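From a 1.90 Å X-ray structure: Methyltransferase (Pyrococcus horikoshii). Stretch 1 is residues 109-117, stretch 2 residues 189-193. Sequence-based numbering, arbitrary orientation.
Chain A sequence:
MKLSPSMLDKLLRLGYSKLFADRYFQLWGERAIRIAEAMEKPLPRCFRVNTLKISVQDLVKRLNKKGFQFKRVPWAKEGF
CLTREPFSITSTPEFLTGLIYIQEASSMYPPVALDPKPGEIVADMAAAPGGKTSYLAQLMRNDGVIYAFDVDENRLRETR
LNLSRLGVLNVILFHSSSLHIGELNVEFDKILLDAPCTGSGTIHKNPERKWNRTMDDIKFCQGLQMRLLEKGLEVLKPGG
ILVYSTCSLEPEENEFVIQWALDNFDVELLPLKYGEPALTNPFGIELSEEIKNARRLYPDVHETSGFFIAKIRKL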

ATOM      1  N   TYR A 109       1.567   5.638   0.733  1.00  9.93           N
ATOM      2  CA  TYR A 109       2.020   5.434   2.107  1.00 11.53           C
ATOM      3  C   TYR A 109       3.166   4.428   2.298  1.00 10.92           C
ATOM      4  O   TYR A 109       4.177   4.756   2.916  1.00 10.38           O
ATOM      5  N   PRO A 110       3.032   3.197   1.764  1.00  9.64           N
ATOM      6  CA  PRO A 110       4.086   2.185   1.923  1.00  9.76           C
ATOM      7  C   PRO A 110       5.510   2.610   1.567  1.00 10.11           C
ATOM      8  O   PRO A 110       6.424   2.459   2.383  1.00 12.78           O
ATOM      9  N   PRO A 111       5.724   3.150   0.355  1.00  9.53           N
ATOM     10  CA  PRO A 111       7.087   3.561   0.001  1.00 11.48           C
ATOM     11  C   PRO A 111       7.648   4.621   0.947  1.00 10.83           C
ATOM     12  O   PRO A 111       8.810   4.557   1.350  1.00 10.91           O
ATOM     13  N   VAL A 112       6.821   5.605   1.280  1.00 10.17           N
ATOM     14  CA  VAL A 112       7.247   6.686   2.162  1.00 11.70           C
ATOM     15  C   VAL A 112       7.561   6.141   3.557  1.00 10.46           C
ATOM     16  O   VAL A 112       8.563   6.514   4.167  1.00 13.75           O
ATOM     17  N   ALA A 113       6.708   5.256   4.056  1.00  9.43           N
ATOM     18  CA  ALA A 113       6.932   4.658   5.372  1.00 10.13           C
ATOM     19  C   ALA A 113       8.236   3.855   5.388  1.00  8.62           C
ATOM     20  O   ALA A 113       8.973   3.883   6.375  1.00 10.60           O
ATOM     21  N   LEU A 114       8.524   3.140   4.301  1.00  8.00           N
ATOM     22  CA  LEU A 114       9.747   2.339   4.232  1.00  8.22           C
ATOM     23  C   LEU A 114      10.963   3.260   4.269  1.00 11.47           C
ATOM     24  O   LEU A 114      12.023   2.893   4.780  1.00 12.85           O
ATOM     25  N   ASP A 115      10.802   4.452   3.703  1.00 12.19           N
ATOM     26  CA  ASP A 115      11.850   5.472   3.706  1.00 13.59           C
ATOM     27  C   ASP A 115      13.211   4.980   3.216  1.00 13.37           C
ATOM     28  O   ASP A 115      14.207   5.099   3.930  1.00 12.66           O
ATOM     29  N   PRO A 116      13.274   4.421   1.997  1.00 13.84           N
ATOM     30  CA  PRO A 116      14.536   3.923   1.434  1.00 15.76           C
ATOM     31  C   PRO A 116      15.508   5.094   1.282  1.00 16.51           C
ATOM     32  O   PRO A 116      15.094   6.195   0.939  1.00 15.88           O
ATOM     33  N   LYS A 117      16.793   4.859   1.523  1.00 17.00           N
ATOM     34  CA  LYS A 117      17.788   5.922   1.397  1.00 18.54           C
ATOM     35  C   LYS A 117      18.702   5.697   0.199  1.00 16.06           C
ATOM     36  O   LYS A 117      18.909   4.567  -0.235  1.00 14.98           O
ATOM     37  N   ASP A 189      18.515  -4.142   2.724  1.00 11.79           N
ATOM     38  CA  ASP A 189      18.423  -3.111   3.753  1.00 10.76           C
ATOM     39  C   ASP A 189      16.947  -2.835   4.023  1.00 10.86           C
ATOM     40  O   ASP A 189      16.542  -2.629   5.166  1.00 10.99           O
ATOM     41  N   LYS A 190      16.155  -2.814   2.952  1.00 10.54           N
ATOM     42  CA  LYS A 190      14.724  -2.511   3.041  1.00 10.86           C
ATOM     43  C   LYS A 190      13.891  -3.404   2.128  1.00 11.30           C
ATOM     44  O   LYS A 190      14.320  -3.747   1.023  1.00 10.15           O
ATOM     45  N   ILE A 191      12.698  -3.764   2.590  1.00  8.38           N
ATOM     46  CA  ILE A 191      11.792  -4.590   1.799  1.00  9.49           C
ATOM     47  C   ILE A 191      10.375  -4.034   1.830  1.00  8.45           C
ATOM     48  O   ILE A 191       9.853  -3.700   2.890  1.00  8.00           O
ATOM     49  N   LEU A 192       9.765  -3.920   0.656  1.00  9.51           N
ATOM     50  CA  LEU A 192       8.396  -3.435   0.558  1.00 10.37           C
ATOM     51  C   LEU A 192       7.523  -4.636   0.206  1.00 11.08           C
ATOM     52  O   LEU A 192       7.686  -5.232  -0.855  1.00  9.52           O
ATOM     53  N   LEU A 193       6.622  -5.003   1.113  1.00 11.05           N
ATOM     54  CA  LEU A 193       5.712  -6.120   0.882  1.00 14.40           C
ATOM     55  C   LEU A 193       4.316  -5.540   0.811  1.00 17.08           C
ATOM     56  O   LEU A 193       3.581  -5.502   1.808  1.00 14.33           O
TER

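The contact between the helical part of stretch 1 and the strand of stretch 2, which run nearly antiparallel (162°) with axes 9.1 Å apart at closest approach, is centred on two leucines. Leu114 and Leu192 both point toward the opposing stretch, and both adopt the t,p rotamer. Their CA atoms lie 7.0 Å apart, close enough for Leu114 CD2 to rest 3.9 Å from Leu192 CB. Both methyls of Leu114 also lie against the strand backbone: Leu114 CD1 is 3.6 Å from Ile191 O and Leu114 CD2 is 3.8 Å from Leu192 N. The Ile191 side chain itself (m,t) points away, so this residue meets the helix through its main chain.

Leu192 extends the apolar surface back along the helix to the two prolines. Leu192 CD1 packs 3.7 Å from Pro110 CB, which points toward the strand, and is also 4.1 Å from Pro111 N; Leu192 CD2 lies 4.4 Å from Pro111 CG. Pro111 directs its CA-to-CB bond away from the strand, yet its ring still borders the leucine. Both proline rings are C-gamma exo. Lacking an amide hydrogen, these residues leave the preceding turn unbonded at their nitrogens, and the helix is kinked there. Ala113 points sideways and makes no contact, and Leu193 points away.

Toward the other end, the CA-to-CB bond of Lys190 points toward stretch 1, with chi angles m,m,t,m. Its aliphatic portion covers Leu114, with Lys190 CD 3.8 Å from Leu114 CD1, and Lys190 CG lies 4.4 Å from Pro116 CA. The chain then carries Lys190 CE to 3.1 Å from Leu114 O, a close approach of a carbon to a carbonyl oxygen, while NZ is hydrogen-bonded elsewhere in the structure. No hydrogen bond links the two stretches. At the polar edge, Asp115, with positive phi just beyond the helix, has its CA-to-CB bond directed sideways and forms a salt bridge with Lys117, Lys117 NZ lying 3.3 Å from Asp115 OD1; the accompanying hydrogen bonds are weak.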

ATOM      1  CB  TYR A 109       0.826   5.027   2.988  1.00 16.76           C
ATOM      2  CG  TYR A 109       0.990   5.307   4.475  1.00 19.59           C
ATOM      3  CD1 TYR A 109       2.240   5.579   5.027  1.00 21.21           C
ATOM      4  CD2 TYR A 109      -0.110   5.267   5.333  1.00 21.79           C
ATOM      5  CE1 TYR A 109       2.393   5.804   6.396  1.00 23.47           C
ATOM      6  CE2 TYR A 109       0.033   5.489   6.705  1.00 22.21           C
ATOM      7  CZ  TYR A 109       1.288   5.755   7.224  1.00 22.74           C
ATOM      8  OH  TYR A 109       1.445   5.961   8.576  1.00 26.89           O
ATOM      9  CB  PRO A 110       3.580   1.022   1.063  1.00  8.40           C
ATOM     10  CG  PRO A 110       2.099   1.124   1.227  1.00  9.73           C
ATOM     11  CD  PRO A 110       1.870   2.625   1.060  1.00 10.92           C
ATOM     12  CB  PRO A 111       6.937   4.116  -1.418  1.00 12.33           C
ATOM     13  CG  PRO A 111       5.695   3.484  -1.932  1.00 15.05           C
ATOM     14  CD  PRO A 111       4.787   3.428  -0.746  1.00 11.57           C
ATOM     15  CB  VAL A 112       6.160   7.784   2.254  1.00 11.45           C
ATOM     16  CG1 VAL A 112       6.591   8.871   3.228  1.00 13.29           C
ATOM     17  CG2 VAL A 112       5.919   8.389   0.870  1.00 12.98           C
ATOM     18  CB  ALA A 113       5.753   3.753   5.755  1.00  9.11           C
ATOM     19  CB  LEU A 114       9.771   1.486   2.960  1.00  9.85           C
ATOM     20  CG  LEU A 114      10.923   0.478   2.875  1.00  9.68           C
ATOM     21  CD1 LEU A 114      10.904  -0.441   4.099  1.00  8.67           C
ATOM     22  CD2 LEU A 114      10.792  -0.345   1.597  1.00  9.53           C
ATOM     23  CB  ASP A 115      11.992   6.024   5.129  1.00 15.77           C
ATOM     24  CG  ASP A 115      12.734   7.346   5.185  1.00 20.56           C
ATOM     25  OD1 ASP A 115      13.265   7.666   6.272  1.00 20.65           O
ATOM     26  OD2 ASP A 115      12.777   8.072   4.166  1.00 16.89           O
ATOM     27  CB  PRO A 116      14.124   3.384   0.061  1.00 17.16           C
ATOM     28  CG  PRO A 116      12.664   3.144   0.178  1.00 19.88           C
ATOM     29  CD  PRO A 116      12.174   4.269   1.031  1.00 15.72           C
ATOM     30  CB  LYS A 117      18.648   6.001   2.663  1.00 19.36           C
ATOM     31  CG  LYS A 117      17.876   6.324   3.926  1.00 21.59           C
ATOM     32  CD  LYS A 117      17.166   7.661   3.804  1.00 25.36           C
ATOM     33  CE  LYS A 117      16.458   8.027   5.098  1.00 28.50           C
ATOM     34  NZ  LYS A 117      15.747   9.331   4.974  1.00 32.34           N
ATOM     35  CB  ASP A 189      19.051  -1.788   3.284  1.00 10.47           C
ATOM     36  CG  ASP A 189      20.553  -1.868   3.121  1.00 13.39           C
ATOM     37  OD1 ASP A 189      21.233  -2.273   4.086  1.00 13.87           O
ATOM     38  OD2 ASP A 189      21.050  -1.510   2.032  1.00 12.96           O
ATOM     39  CB  LYS A 190      14.468  -1.061   2.618  1.00 11.69           C
ATOM     40  CG  LYS A 190      15.205   0.009   3.401  1.00 15.46           C
ATOM     41  CD  LYS A 190      14.615   0.198   4.770  1.00 15.98           C
ATOM     42  CE  LYS A 190      14.794   1.633   5.248  1.00 19.33           C
ATOM     43  NZ  LYS A 190      16.199   2.095   5.186  1.00 20.63           N
ATOM     44  CB  ILE A 191      11.760  -6.046   2.312  1.00 10.94           C
ATOM     45  CG1 ILE A 191      13.140  -6.676   2.124  1.00 12.97           C
ATOM     46  CG2 ILE A 191      10.679  -6.848   1.566  1.00 11.80           C
ATOM     47  CD1 ILE A 191      13.224  -8.112   2.530  1.00 18.73           C
ATOM     48  CB  LEU A 192       8.265  -2.372  -0.541  1.00  9.86           C
ATOM     49  CG  LEU A 192       6.912  -1.643  -0.592  1.00 12.42           C
ATOM     50  CD1 LEU A 192       6.759  -0.778   0.664  1.00 13.91           C
ATOM     51  CD2 LEU A 192       6.830  -0.766  -1.842  1.00 13.79           C
ATOM     52  CB  LEU A 193       5.806  -7.148   2.013  1.00 13.53           C
ATOM     53  CG  LEU A 193       4.831  -8.329   1.965  1.00 15.34           C
ATOM     54  CD1 LEU A 193       4.807  -8.961   0.565  1.00 15.48           C
ATOM     55  CD2 LEU A 193       5.254  -9.344   3.009  1.00 14.54           C
TER